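PDB 2FPH: ylmH from Streptococcus pneumoniae, which probably acts in cell division and probably binds RNA through a domain of the RRM type. Local coordinates for residues G59-S64 and P78-F83; S86-V91 and L155-F160; R116-D121 and M132-F137. All blocks are in the same frame, centred on the assembly; numbering follows the deposited sequence.

Contact 1: G59-S64 and P78-F83; sequences GEFVSS and PEFSDF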
ATOM      1  N   GLY A  59      -2.613   7.061  -4.587  1.00 13.82           N
ATOM      2  CA  GLY A  59      -3.980   7.148  -5.059  1.00 14.33           C
ATOM      3  C   GLY A  59      -4.246   8.265  -6.019  1.00 15.87           C
ATOM      4  O   GLY A  59      -5.292   8.265  -6.715  1.00 16.41           O
ATOM      5  N   GLU A  60      -3.311   9.204  -6.121  1.00 15.13           N
ATOM      6  CA  GLU A  60      -3.389  10.293  -7.082  1.00 16.09           C
ATOM      7  C   GLU A  60      -2.725   9.905  -8.410  1.00 14.98           C
ATOM      8  O   GLU A  60      -2.641  10.758  -9.287  1.00 18.68           O
ATOM      9  CB  GLU A  60      -2.697  11.544  -6.506  1.00 17.44           C
ATOM     10  CG  GLU A  60      -3.289  12.144  -5.225  1.00 20.45           C
ATOM     11  CD  GLU A  60      -2.459  13.303  -4.653  1.00 27.47           C
ATOM     12  OE1 GLU A  60      -1.513  13.100  -3.839  1.00 23.74           O
ATOM     13  OE2 GLU A  60      -2.743  14.467  -5.020  1.00 33.22           O
ATOM     14  N   PHE A  61      -2.261   8.646  -8.538  1.00 15.62           N
ATOM     15  CA  PHE A  61      -1.629   8.086  -9.747  1.00 16.22           C
ATOM     16  C   PHE A  61      -2.374   6.838 -10.227  1.00 18.66           C
ATOM     17  O   PHE A  61      -2.607   6.687 -11.444  1.00 19.57           O
ATOM     18  CB  PHE A  61      -0.171   7.689  -9.481  1.00 15.93           C
ATOM     19  CG  PHE A  61       0.763   8.859  -9.251  1.00 14.32           C
ATOM     20  CD1 PHE A  61       0.712   9.577  -8.056  1.00 14.31           C
ATOM     21  CD2 PHE A  61       1.680   9.219 -10.184  1.00 16.79           C
ATOM     22  CE1 PHE A  61       1.537  10.631  -7.816  1.00 17.43           C
ATOM     23  CE2 PHE A  61       2.524  10.297  -9.967  1.00 17.86           C
ATOM     24  CZ  PHE A  61       2.468  11.008  -8.775  1.00 17.24           C
ATOM     25  N   VAL A  62      -2.692   5.938  -9.273  1.00 18.77           N
ATOM     26  CA  VAL A  62      -3.499   4.728  -9.479  1.00 21.03           C
ATOM     27  C   VAL A  62      -4.584   4.727  -8.475  1.00 20.45           C
ATOM     28  O   VAL A  62      -4.307   4.778  -7.270  1.00 21.50           O
ATOM     29  CB  VAL A  62      -2.649   3.419  -9.309  1.00 21.82           C
ATOM     30  CG1 VAL A  62      -3.497   2.219  -9.436  1.00 22.74           C
ATOM     31  CG2 VAL A  62      -1.543   3.381 -10.278  1.00 23.00           C
ATOM     32  N   SER A  63      -5.840   4.723  -8.913  1.00 21.22           N
ATOM     33  CA  SER A  63      -6.940   4.782  -7.961  1.00 22.92           C
ATOM     34  C   SER A  63      -6.947   3.503  -7.159  1.00 20.85           C
ATOM     35  O   SER A  63      -6.871   2.403  -7.700  1.00 21.30           O
ATOM     36  CB  SER A  63      -8.334   4.960  -8.607  1.00 24.41           C
ATOM     37  OG  SER A  63      -8.288   5.730  -9.801  1.00 31.98           O
ATOM     38  N   SER A  64      -7.102   3.668  -5.860  1.00 19.78           N
ATOM     39  CA  SER A  64      -7.057   2.546  -4.985  1.00 18.74           C
ATOM     40  C   SER A  64      -7.610   2.914  -3.666  1.00 18.61           C
ATOM     41  O   SER A  64      -7.826   4.095  -3.367  1.00 20.80           O
ATOM     42  CB  SER A  64      -5.639   1.999  -4.860  1.00 19.05           C
ATOM     43  OG  SER A  64      -4.801   2.970  -4.288  1.00 21.03           O
ATOM     44  N   PRO A  78       8.392  13.872  -7.580  1.00 27.55           N
ATOM     45  CA  PRO A  78       7.869  12.484  -7.446  1.00 25.70           C
ATOM     46  C   PRO A  78       7.371  11.865  -8.762  1.00 24.54           C
ATOM     47  O   PRO A  78       6.712  12.561  -9.536  1.00 23.82           O
ATOM     48  CB  PRO A  78       6.716  12.603  -6.461  1.00 26.87           C
ATOM     49  CG  PRO A  78       6.805  14.137  -5.965  1.00 27.51           C
ATOM     50  CD  PRO A  78       7.413  14.833  -7.072  1.00 28.62           C
ATOM     51  N   GLU A  79       7.708  10.597  -8.995  1.00 21.86           N
ATOM     52  CA  GLU A  79       7.201   9.816 -10.102  1.00 22.07           C
ATOM     53  C   GLU A  79       6.560   8.565  -9.501  1.00 18.99           C
ATOM     54  O   GLU A  79       6.845   8.228  -8.339  1.00 17.76           O
ATOM     55  CB  GLU A  79       8.317   9.403 -11.086  1.00 22.65           C
ATOM     56  CG  GLU A  79       8.722  10.477 -12.088  1.00 30.22           C
ATOM     57  CD  GLU A  79       9.451   9.887 -13.279  1.00 36.60           C
ATOM     58  OE1 GLU A  79      10.305   9.003 -13.058  1.00 38.87           O
ATOM     59  OE2 GLU A  79       9.151  10.285 -14.443  1.00 43.34           O
ATOM     60  N   PHE A  80       5.699   7.877 -10.260  1.00 17.14           N
ATOM     61  CA  PHE A  80       4.990   6.738  -9.687  1.00 16.79           C
ATOM     62  C   PHE A  80       5.955   5.670  -9.147  1.00 16.76           C
ATOM     63  O   PHE A  80       5.708   5.011  -8.127  1.00 15.11           O
ATOM     64  CB  PHE A  80       4.075   6.098 -10.709  1.00 15.43           C
ATOM     65  CG  PHE A  80       3.290   4.984 -10.153  1.00 17.38           C
ATOM     66  CD1 PHE A  80       2.372   5.213  -9.129  1.00 19.16           C
ATOM     67  CD2 PHE A  80       3.525   3.697 -10.561  1.00 20.01           C
ATOM     68  CE1 PHE A  80       1.654   4.172  -8.612  1.00 17.57           C
ATOM     69  CE2 PHE A  80       2.793   2.662 -10.035  1.00 22.20           C
ATOM     70  CZ  PHE A  80       1.865   2.904  -9.056  1.00 20.85           C
ATOM     71  N   SER A  81       7.110   5.497  -9.811  1.00 17.62           N
ATOM     72  CA  SER A  81       8.077   4.542  -9.333  1.00 17.65           C
ATOM     73  C   SER A  81       8.575   4.804  -7.880  1.00 16.63           C
ATOM     74  O   SER A  81       8.975   3.861  -7.202  1.00 17.03           O
ATOM     75  CB  SER A  81       9.253   4.396 -10.320  1.00 18.91           C
ATOM     76  OG  SER A  81       9.980   5.575 -10.408  1.00 22.33           O
ATOM     77  N   ASP A  82       8.549   6.070  -7.428  1.00 17.78           N
ATOM     78  CA  ASP A  82       8.979   6.453  -6.088  1.00 16.59           C
ATOM     79  C   ASP A  82       8.054   5.845  -4.996  1.00 16.46           C
ATOM     80  O   ASP A  82       8.426   5.789  -3.848  1.00 15.92           O
ATOM     81  CB  ASP A  82       8.999   7.959  -5.964  1.00 16.09           C
ATOM     82  CG  ASP A  82      10.067   8.596  -6.811  1.00 19.64           C
ATOM     83  OD1 ASP A  82      11.186   8.048  -6.836  1.00 24.08           O
ATOM     84  OD2 ASP A  82       9.868   9.675  -7.412  1.00 20.72           O
ATOM     85  N   PHE A  83       6.842   5.388  -5.365  1.00 14.92           N
ATOM     86  CA  PHE A  83       6.000   4.677  -4.393  1.00 13.91           C
ATOM     87  C   PHE A  83       6.319   3.176  -4.175  1.00 14.34           C
ATOM     88  O   PHE A  83       5.806   2.502  -3.223  1.00 14.13           O
ATOM     89  CB  PHE A  83       4.505   4.789  -4.764  1.00 14.93           C
ATOM     90  CG  PHE A  83       3.977   6.184  -4.773  1.00 14.76           C
ATOM     91  CD1 PHE A  83       3.623   6.816  -3.596  1.00 13.43           C
ATOM     92  CD2 PHE A  83       3.835   6.894  -5.967  1.00 13.80           C
ATOM     93  CE1 PHE A  83       3.150   8.080  -3.587  1.00 13.21           C
ATOM     94  CE2 PHE A  83       3.345   8.209  -5.953  1.00 14.56           C
ATOM     95  CZ  PHE A  83       2.976   8.790  -4.740  1.00 13.84           C
TER
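Phe61 and Phe80 bring two loops to within 6.8 Å, CA to CA, and since no hydrogen bond crosses between 59-64 and 78-83, apolar side-chain packing carries the contact. The Phe61 ring is its centre. A chi1 of -69° sets CG of Phe61 anti to the carbonyl carbon, and CE2 of Phe83 lies over one face of the ring, 3.6 Å from Phe61 CE1 and as close to CD1. The edge of Phe83 thus meets the face of Phe61 in an offset edge-to-face pair, the planes at 64° and the centroids 5.2 Å apart. Phe80 slides past Phe61 in the opposite direction, its CD1 3.6 Å from Phe61 CB, while Val62 CG2 reaches the far end of the same ring, 3.7 Å from Phe80 CZ. Phenylalanine suits position 61 because its flat ring can offer a face to Phe83 while its CB meets Phe80. The turn carrying Phe80 and Phe83 is braced from within: Asp82 OD2 accepts from Glu79 N at 2.8 Å, and Asp82 N returns a bond to Glu79 O. Around this surface contact, Phe83 rests on Leu70 of strand 69-72 and Ser56 of strand 54-57, whereas Phe80 packs edge-to-face with Phe160, which follows strand 151-157 in the chain.

Contact 2: S86-V91 and L155-F160; sequences SLQEIV and LEERPF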
ATOM      1  N   SER A  86       4.212  -2.636  -6.815  1.00 17.57           N
ATOM      2  CA  SER A  86       4.197  -3.590  -7.934  1.00 18.72           C
ATOM      3  C   SER A  86       2.752  -4.102  -8.071  1.00 17.98           C
ATOM      4  O   SER A  86       2.063  -4.289  -7.055  1.00 18.25           O
ATOM      5  CB  SER A  86       5.117  -4.750  -7.584  1.00 19.28           C
ATOM      6  OG  SER A  86       5.318  -5.682  -8.630  1.00 23.21           O
ATOM      7  N   LEU A  87       2.258  -4.294  -9.289  1.00 17.44           N
ATOM      8  CA  LEU A  87       0.991  -4.979  -9.449  1.00 17.86           C
ATOM      9  C   LEU A  87       1.334  -6.421  -9.775  1.00 19.31           C
ATOM     10  O   LEU A  87       2.071  -6.666 -10.735  1.00 19.37           O
ATOM     11  CB  LEU A  87       0.134  -4.395 -10.566  1.00 18.97           C
ATOM     12  CG  LEU A  87      -1.268  -4.909 -10.893  1.00 19.45           C
ATOM     13  CD1 LEU A  87      -2.290  -4.761  -9.830  1.00 19.72           C
ATOM     14  CD2 LEU A  87      -1.788  -4.261 -12.195  1.00 21.10           C
ATOM     15  N   GLN A  88       0.748  -7.368  -9.047  1.00 19.04           N
ATOM     16  CA  GLN A  88       0.939  -8.786  -9.336  1.00 19.32           C
ATOM     17  C   GLN A  88      -0.382  -9.411  -9.723  1.00 20.58           C
ATOM     18  O   GLN A  88      -1.353  -9.349  -8.971  1.00 19.57           O
ATOM     19  CB  GLN A  88       1.518  -9.534  -8.105  1.00 18.40           C
ATOM     20  CG  GLN A  88       2.903  -9.045  -7.699  1.00 19.58           C
ATOM     21  CD  GLN A  88       3.963  -9.390  -8.717  1.00 19.94           C
ATOM     22  OE1 GLN A  88       4.156 -10.570  -9.065  1.00 24.74           O
ATOM     23  NE2 GLN A  88       4.687  -8.367  -9.189  1.00 24.41           N
ATOM     24  N   GLU A  89      -0.393 -10.023 -10.910  1.00 21.10           N
ATOM     25  CA  GLU A  89      -1.485 -10.904 -11.294  1.00 21.98           C
ATOM     26  C   GLU A  89      -1.344 -12.235 -10.597  1.00 21.54           C
ATOM     27  O   GLU A  89      -0.255 -12.823 -10.565  1.00 20.45           O
ATOM     28  CB  GLU A  89      -1.468 -11.191 -12.786  1.00 22.78           C
ATOM     29  CG  GLU A  89      -2.728 -11.909 -13.220  1.00 27.05           C
ATOM     30  CD  GLU A  89      -3.788 -10.996 -13.791  1.00 31.55           C
ATOM     31  OE1 GLU A  89      -3.460  -9.868 -14.230  1.00 32.51           O
ATOM     32  OE2 GLU A  89      -4.954 -11.451 -13.824  1.00 36.28           O
ATOM     33  N   ILE A  90      -2.457 -12.713 -10.058  1.00 22.22           N
ATOM     34  CA  ILE A  90      -2.498 -14.011  -9.369  1.00 22.30           C
ATOM     35  C   ILE A  90      -2.994 -14.954 -10.441  1.00 23.61           C
ATOM     36  O   ILE A  90      -4.205 -15.073 -10.632  1.00 22.32           O
ATOM     37  CB  ILE A  90      -3.422 -13.992  -8.139  1.00 22.95           C
ATOM     38  CG1 ILE A  90      -2.925 -12.971  -7.096  1.00 23.02           C
ATOM     39  CG2 ILE A  90      -3.433 -15.354  -7.453  1.00 22.04           C
ATOM     40  CD1 ILE A  90      -3.822 -12.733  -5.892  1.00 24.24           C
ATOM     41  N   VAL A  91      -2.042 -15.536 -11.179  1.00 24.68           N
ATOM     42  CA  VAL A  91      -2.319 -16.418 -12.310  1.00 25.71           C
ATOM     43  C   VAL A  91      -2.783 -17.805 -11.806  1.00 28.54           C
ATOM     44  O   VAL A  91      -2.042 -18.552 -11.171  1.00 25.67           O
ATOM     45  CB  VAL A  91      -1.120 -16.538 -13.325  1.00 25.51           C
ATOM     46  CG1 VAL A  91      -1.497 -17.386 -14.503  1.00 26.91           C
ATOM     47  CG2 VAL A  91      -0.699 -15.120 -13.841  1.00 26.35           C
ATOM     48  N   LEU A 155       2.300 -15.738  -9.136  1.00 22.01           N
ATOM     49  CA  LEU A 155       2.257 -14.281  -9.246  1.00 23.35           C
ATOM     50  C   LEU A 155       3.180 -13.772 -10.351  1.00 24.61           C
ATOM     51  O   LEU A 155       4.354 -14.136 -10.363  1.00 24.03           O
ATOM     52  CB  LEU A 155       2.707 -13.640  -7.946  1.00 23.65           C
ATOM     53  CG  LEU A 155       1.753 -13.521  -6.775  1.00 26.68           C
ATOM     54  CD1 LEU A 155       2.400 -12.745  -5.676  1.00 26.62           C
ATOM     55  CD2 LEU A 155       0.490 -12.833  -7.106  1.00 31.66           C
ATOM     56  N   GLU A 156       2.649 -12.928 -11.239  1.00 25.00           N
ATOM     57  CA  GLU A 156       3.423 -12.254 -12.285  1.00 26.87           C
ATOM     58  C   GLU A 156       3.184 -10.753 -12.293  1.00 27.38           C
ATOM     59  O   GLU A 156       2.055 -10.328 -12.124  1.00 26.56           O
ATOM     60  CB  GLU A 156       2.969 -12.782 -13.631  1.00 27.82           C
ATOM     61  CG  GLU A 156       3.320 -14.252 -13.870  1.00 29.19           C
ATOM     62  CD  GLU A 156       2.734 -14.773 -15.155  1.00 32.18           C
ATOM     63  OE1 GLU A 156       2.315 -13.967 -16.017  1.00 35.61           O
ATOM     64  OE2 GLU A 156       2.669 -15.997 -15.300  1.00 36.71           O
ATOM     65  N   GLU A 157       4.246  -9.983 -12.552  1.00 29.01           N
ATOM     66  CA  GLU A 157       4.191  -8.519 -12.792  1.00 30.87           C
ATOM     67  C   GLU A 157       3.234  -8.151 -13.942  1.00 30.83           C
ATOM     68  O   GLU A 157       3.305  -8.751 -15.036  1.00 30.74           O
ATOM     69  CB  GLU A 157       5.590  -8.021 -13.194  1.00 31.37           C
ATOM     70  CG  GLU A 157       6.404  -7.171 -12.213  1.00 37.26           C
ATOM     71  CD  GLU A 157       5.946  -5.723 -12.080  1.00 40.01           C
ATOM     72  OE1 GLU A 157       5.009  -5.296 -12.804  1.00 44.53           O
ATOM     73  OE2 GLU A 157       6.518  -5.014 -11.212  1.00 42.08           O
ATOM     74  N   ARG A 158       2.344  -7.199 -13.712  1.00 30.50           N
ATOM     75  CA  ARG A 158       1.511  -6.566 -14.740  1.00 32.04           C
ATOM     76  C   ARG A 158       1.614  -5.029 -14.658  1.00 32.15           C
ATOM     77  O   ARG A 158       1.654  -4.489 -13.555  1.00 30.68           O
ATOM     78  CB  ARG A 158       0.039  -6.873 -14.510  1.00 32.43           C
ATOM     79  CG  ARG A 158      -0.356  -8.311 -14.613  1.00 34.34           C
ATOM     80  CD  ARG A 158      -0.416  -8.790 -16.026  1.00 38.86           C
ATOM     81  NE  ARG A 158       0.388  -9.986 -16.171  1.00 43.39           N
ATOM     82  CZ  ARG A 158      -0.084 -11.204 -16.344  1.00 43.04           C
ATOM     83  NH1 ARG A 158      -1.385 -11.456 -16.440  1.00 44.94           N
ATOM     84  NH2 ARG A 158       0.779 -12.189 -16.440  1.00 45.36           N
ATOM     85  N   PRO A 159       1.607  -4.300 -15.781  1.00 31.89           N
ATOM     86  CA  PRO A 159       1.412  -2.831 -15.728  1.00 32.16           C
ATOM     87  C   PRO A 159       0.134  -2.361 -15.062  1.00 31.89           C
ATOM     88  O   PRO A 159      -0.888  -3.035 -15.189  1.00 32.18           O
ATOM     89  CB  PRO A 159       1.358  -2.413 -17.211  1.00 32.66           C
ATOM     90  CG  PRO A 159       1.907  -3.548 -17.985  1.00 32.13           C
ATOM     91  CD  PRO A 159       1.869  -4.789 -17.145  1.00 33.23           C
ATOM     92  N   PHE A 160       0.165  -1.206 -14.396  1.00 31.48           N
ATOM     93  CA  PHE A 160      -1.049  -0.680 -13.798  1.00 31.59           C
ATOM     94  C   PHE A 160      -2.085  -0.295 -14.840  1.00 33.15           C
ATOM     95  O   PHE A 160      -3.241  -0.176 -14.496  1.00 32.92           O
ATOM     96  CB  PHE A 160      -0.764   0.464 -12.824  1.00 32.02           C
ATOM     97  CG  PHE A 160      -0.267  -0.013 -11.495  1.00 28.36           C
ATOM     98  CD1 PHE A 160       1.081  -0.229 -11.321  1.00 29.91           C
ATOM     99  CD2 PHE A 160      -1.142  -0.273 -10.440  1.00 31.37           C
ATOM    100  CE1 PHE A 160       1.576  -0.671 -10.120  1.00 26.56           C
ATOM    101  CE2 PHE A 160      -0.636  -0.746  -9.217  1.00 25.01           C
ATOM    102  CZ  PHE A 160       0.726  -0.925  -9.085  1.00 26.98           C
TER
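Ser86 OG donates to Glu157 OE2 at 2.9 Å, approaching from above the carboxylate plane, and itself accepts from Gln88 NE2. This small polar chain lies on an antiparallel strand pair, 86-91 against 155-157, within the five-stranded sheet of the putative RNA-binding domain. Glu89 and Glu156 form a hydrogen-bonded pair, with Glu89 N to Glu156 O at 2.7 Å and Glu156 N to Glu89 O at 3.0 Å; Arg158 N to Leu87 O continues the pairing. On the face of Glu89 and Glu156, the Arg158 guanidinium lies across the Glu89 chain: CB of Glu89 sits over one face, toward its rim, and NH1 forms a long salt bridge to Glu89 OE1 at 3.4 Å. Arginine suits this place because its flat head can both cover aliphatic carbons and meet a carboxylate. That OE1 also accepts from Gln130, much as Gln88 OE1 on the other face accepts from Gln142 of helix 138-144. Farther out, Leu87 CB lies over the Phe160 ring, 3.9 Å from its centroid, in a CH-pi contact. Leu155, which also packs on Phe141 of that helix, lies beside Ile90, pointing the same way, and Leu155 CD2 presses to 3.4 Å from Ile90 CG1, tighter than usual for two carbons.

Contact 3: R116-D121 and M132-F137; sequences RKLFGD and MINQQF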
ATOM      1  N   ARG A 116      -0.572  -6.524   6.932  1.00 25.70           N
ATOM      2  CA  ARG A 116      -1.428  -5.751   6.051  1.00 23.77           C
ATOM      3  C   ARG A 116      -0.666  -4.567   5.462  1.00 22.45           C
ATOM      4  O   ARG A 116      -0.972  -4.134   4.365  1.00 20.73           O
ATOM      5  CB  ARG A 116      -2.684  -5.201   6.798  1.00 24.87           C
ATOM      6  CG  ARG A 116      -2.453  -3.697   7.169  0.50 28.24           C
ATOM      7  CD  ARG A 116      -3.506  -3.059   8.090  0.50 32.84           C
ATOM      8  NE  ARG A 116      -2.996  -1.855   8.780  0.50 34.64           N
ATOM      9  CZ  ARG A 116      -2.035  -1.856   9.704  0.50 36.68           C
ATOM     10  NH1 ARG A 116      -1.453  -2.991  10.085  0.50 37.72           N
ATOM     11  NH2 ARG A 116      -1.646  -0.713  10.261  0.50 36.26           N
ATOM     12  N   LYS A 117       0.254  -3.997   6.222  1.00 20.62           N
ATOM     13  CA  LYS A 117       0.949  -2.769   5.771  1.00 20.61           C
ATOM     14  C   LYS A 117       1.888  -2.978   4.564  1.00 18.87           C
ATOM     15  O   LYS A 117       2.384  -1.954   3.954  1.00 15.65           O
ATOM     16  CB  LYS A 117       1.748  -2.106   6.902  1.00 22.67           C
ATOM     17  CG  LYS A 117       0.920  -1.294   7.871  1.00 28.01           C
ATOM     18  CD  LYS A 117       1.354   0.159   8.033  1.00 30.93           C
ATOM     19  CE  LYS A 117       0.224   1.199   8.026  1.00 26.89           C
ATOM     20  NZ  LYS A 117       0.432   2.234   9.120  1.00 34.80           N
ATOM     21  N   LEU A 118       2.169  -4.247   4.215  1.00 18.93           N
ATOM     22  CA  LEU A 118       3.132  -4.557   3.116  1.00 18.28           C
ATOM     23  C   LEU A 118       2.434  -4.727   1.759  1.00 16.49           C
ATOM     24  O   LEU A 118       3.098  -4.934   0.740  1.00 15.91           O
ATOM     25  CB  LEU A 118       3.956  -5.854   3.362  1.00 20.38           C
ATOM     26  CG  LEU A 118       4.836  -5.867   4.620  1.00 23.56           C
ATOM     27  CD1 LEU A 118       5.486  -7.223   4.762  1.00 25.17           C
ATOM     28  CD2 LEU A 118       5.870  -4.744   4.512  1.00 28.41           C
ATOM     29  N   PHE A 119       1.125  -4.625   1.744  1.00 15.30           N
ATOM     30  CA  PHE A 119       0.347  -4.714   0.516  1.00 14.13           C
ATOM     31  C   PHE A 119      -0.882  -3.850   0.621  1.00 15.32           C
ATOM     32  O   PHE A 119      -1.291  -3.451   1.725  1.00 15.78           O
ATOM     33  CB  PHE A 119      -0.032  -6.154   0.138  1.00 14.59           C
ATOM     34  CG  PHE A 119      -0.900  -6.899   1.114  1.00 15.26           C
ATOM     35  CD1 PHE A 119      -0.347  -7.479   2.253  1.00 17.64           C
ATOM     36  CD2 PHE A 119      -2.278  -7.039   0.904  1.00 14.79           C
ATOM     37  CE1 PHE A 119      -1.143  -8.101   3.175  1.00 17.34           C
ATOM     38  CE2 PHE A 119      -3.056  -7.722   1.804  1.00 19.09           C
ATOM     39  CZ  PHE A 119      -2.489  -8.264   2.939  1.00 17.54           C
ATOM     40  N   GLY A 120      -1.469  -3.593  -0.535  1.00 14.70           N
ATOM     41  CA  GLY A 120      -2.625  -2.725  -0.614  1.00 16.13           C
ATOM     42  C   GLY A 120      -3.821  -3.551  -1.033  1.00 17.10           C
ATOM     43  O   GLY A 120      -4.126  -4.569  -0.415  1.00 18.32           O
ATOM     44  N   ASP A 121      -4.450  -3.115  -2.106  1.00 16.89           N
ATOM     45  CA  ASP A 121      -5.686  -3.685  -2.561  1.00 19.31           C
ATOM     46  C   ASP A 121      -5.486  -5.046  -3.144  1.00 20.44           C
ATOM     47  O   ASP A 121      -4.496  -5.321  -3.855  1.00 19.49           O
ATOM     48  CB  ASP A 121      -6.296  -2.816  -3.673  1.00 20.05           C
ATOM     49  CG  ASP A 121      -6.794  -1.462  -3.199  1.00 18.22           C
ATOM     50  OD1 ASP A 121      -6.799  -1.137  -2.007  1.00 21.56           O
ATOM     51  OD2 ASP A 121      -7.306  -0.678  -4.010  1.00 22.91           O
ATOM     52  N   MET A 132      -1.716  -5.505  -5.228  1.00 17.52           N
ATOM     53  CA  MET A 132      -0.771  -4.401  -5.216  1.00 16.88           C
ATOM     54  C   MET A 132       0.123  -4.604  -3.998  1.00 16.12           C
ATOM     55  O   MET A 132      -0.385  -4.743  -2.878  1.00 14.22           O
ATOM     56  CB  MET A 132      -1.546  -3.081  -5.064  1.00 16.89           C
ATOM     57  CG  MET A 132      -2.599  -2.915  -6.118  1.00 22.53           C
ATOM     58  SD  MET A 132      -3.324  -1.226  -6.264  1.00 26.56           S
ATOM     59  CE  MET A 132      -3.609  -1.198  -7.936  1.00 33.72           C
ATOM     60  N   ILE A 133       1.422  -4.731  -4.223  1.00 15.89           N
ATOM     61  CA  ILE A 133       2.390  -4.986  -3.134  1.00 15.28           C
ATOM     62  C   ILE A 133       3.507  -4.004  -3.049  1.00 14.94           C
ATOM     63  O   ILE A 133       3.791  -3.312  -3.998  1.00 17.41           O
ATOM     64  CB  ILE A 133       3.006  -6.396  -3.281  1.00 15.77           C
ATOM     65  CG1 ILE A 133       3.905  -6.465  -4.537  1.00 17.75           C
ATOM     66  CG2 ILE A 133       1.882  -7.449  -3.271  1.00 15.66           C
ATOM     67  CD1 ILE A 133       4.840  -7.618  -4.492  1.00 18.67           C
ATOM     68  N   ASN A 134       4.123  -3.930  -1.889  1.00 16.33           N
ATOM     69  CA  ASN A 134       5.366  -3.170  -1.665  1.00 16.38           C
ATOM     70  C   ASN A 134       6.463  -3.951  -2.392  1.00 18.33           C
ATOM     71  O   ASN A 134       6.670  -5.090  -2.103  1.00 16.20           O
ATOM     72  CB  ASN A 134       5.600  -3.141  -0.169  1.00 17.24           C
ATOM     73  CG  ASN A 134       6.952  -2.550   0.239  1.00 17.77           C
ATOM     74  OD1 ASN A 134       7.902  -2.522  -0.526  1.00 17.15           O
ATOM     75  ND2 ASN A 134       6.992  -1.983   1.461  1.00 16.05           N
ATOM     76  N   GLN A 135       7.110  -3.346  -3.404  1.00 19.92           N
ATOM     77  CA  GLN A 135       7.977  -4.106  -4.322  1.00 22.87           C
ATOM     78  C   GLN A 135       9.237  -4.560  -3.622  1.00 23.71           C
ATOM     79  O   GLN A 135       9.958  -5.379  -4.146  1.00 24.84           O
ATOM     80  CB  GLN A 135       8.449  -3.235  -5.483  1.00 24.10           C
ATOM     81  CG  GLN A 135       7.411  -2.571  -6.395  1.00 28.38           C
ATOM     82  CD  GLN A 135       8.070  -1.938  -7.639  1.00 35.12           C
ATOM     83  OE1 GLN A 135       7.544  -2.024  -8.805  1.00 33.84           O
ATOM     84  NE2 GLN A 135       9.241  -1.308  -7.405  1.00 36.60           N
ATOM     85  N   GLN A 136       9.561  -3.961  -2.483  1.00 24.31           N
ATOM     86  CA  GLN A 136      10.662  -4.455  -1.658  1.00 25.89           C
ATOM     87  C   GLN A 136      10.449  -5.909  -1.216  1.00 24.46           C
ATOM     88  O   GLN A 136      11.427  -6.647  -0.951  1.00 26.53           O
ATOM     89  CB  GLN A 136      10.875  -3.514  -0.437  1.00 26.34           C
ATOM     90  CG  GLN A 136      12.262  -3.530   0.137  1.00 33.49           C
ATOM     91  CD  GLN A 136      12.489  -2.397   1.127  1.00 36.62           C
ATOM     92  OE1 GLN A 136      12.693  -2.636   2.321  1.00 44.06           O
ATOM     93  NE2 GLN A 136      12.423  -1.182   0.647  1.00 40.45           N
ATOM     94  N   PHE A 137       9.195  -6.360  -1.195  1.00 23.27           N
ATOM     95  CA  PHE A 137       8.791  -7.687  -0.731  1.00 22.68           C
ATOM     96  C   PHE A 137       8.336  -8.566  -1.932  1.00 22.10           C
ATOM     97  O   PHE A 137       7.657  -9.525  -1.784  1.00 18.39           O
ATOM     98  CB  PHE A 137       7.741  -7.490   0.378  1.00 24.07           C
ATOM     99  CG  PHE A 137       8.318  -6.860   1.596  1.00 26.87           C
ATOM    100  CD1 PHE A 137       9.050  -7.625   2.499  1.00 29.83           C
ATOM    101  CD2 PHE A 137       8.235  -5.491   1.811  1.00 26.05           C
ATOM    102  CE1 PHE A 137       9.606  -7.027   3.638  1.00 32.99           C
ATOM    103  CE2 PHE A 137       8.795  -4.903   2.930  1.00 28.25           C
ATOM    104  CZ  PHE A 137       9.479  -5.665   3.845  1.00 27.89           C
TER
HETATM  105  O   HOH W   1       4.937  -1.251   3.049  1.00 19.42           O
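Leu118, Phe119 and Gly120 lie opposite Asn134, Ile133 and Met132, respectively, in a buried antiparallel contact within the hairpin of strands 119-123 and 130-134, at one side of the five-stranded sheet. Three backbone bonds hold it: Asn134 N to Leu118 O, the nearly straight Gly120 N to Met132 O (2.8 Å, 178°), and Met132 N to Asp121 O. Phe119 and Ile133 are a non-hydrogen-bonded pair, CA atoms 4.2 Å apart. Phe119 CG stands between the backbone N and the carbonyl carbon (chi1 62°), and its ring packs on helices 97-105 and 138-144, a fitting place for a large apolar group. Leu118 crosses Phe137 at about a right angle: CD1 sits over the ring centre, 4.1 Å from the centroid, while CD2 comes 3.3 Å from CE2. Branching lets leucine set one methyl over the ring centre while the other meets the ring near CE2. Asparagine suits the strand end because its amide serves two sides. Asn134 OD1 accepts from Gln136 N (2.9 Å), and ND2 donates to a water that in turn donates to Lys117 O. The first of these bonds defines an Asx turn, leading the chain from the hairpin through a short 3-10 segment to Phe137, the N-cap of helix 138-144.

Contacts 2 and 3 belong to one sheet: strands 85-91 and 130-134 are neighbours in it, and Ser86 N probably bonds to Ile133 O between them. Contact 3 is buried and contact 2 partly so, and in both, backbone bonds set the register. They differ in their side chains, since contact 2 adds a long salt bridge and a serine-glutamate hydrogen bond whereas contact 3 relies on apolar groups, an Asx turn and a water. Contact 1 is a surface contact between loops, almost wholly aromatic and without a hydrogen bond between its segments. Its Val62 meets both others: CG1 lies 3.6 Å from Phe160 CD2 of contact 2 and 3.7 Å from Met132 CE of contact 3, where all three converge.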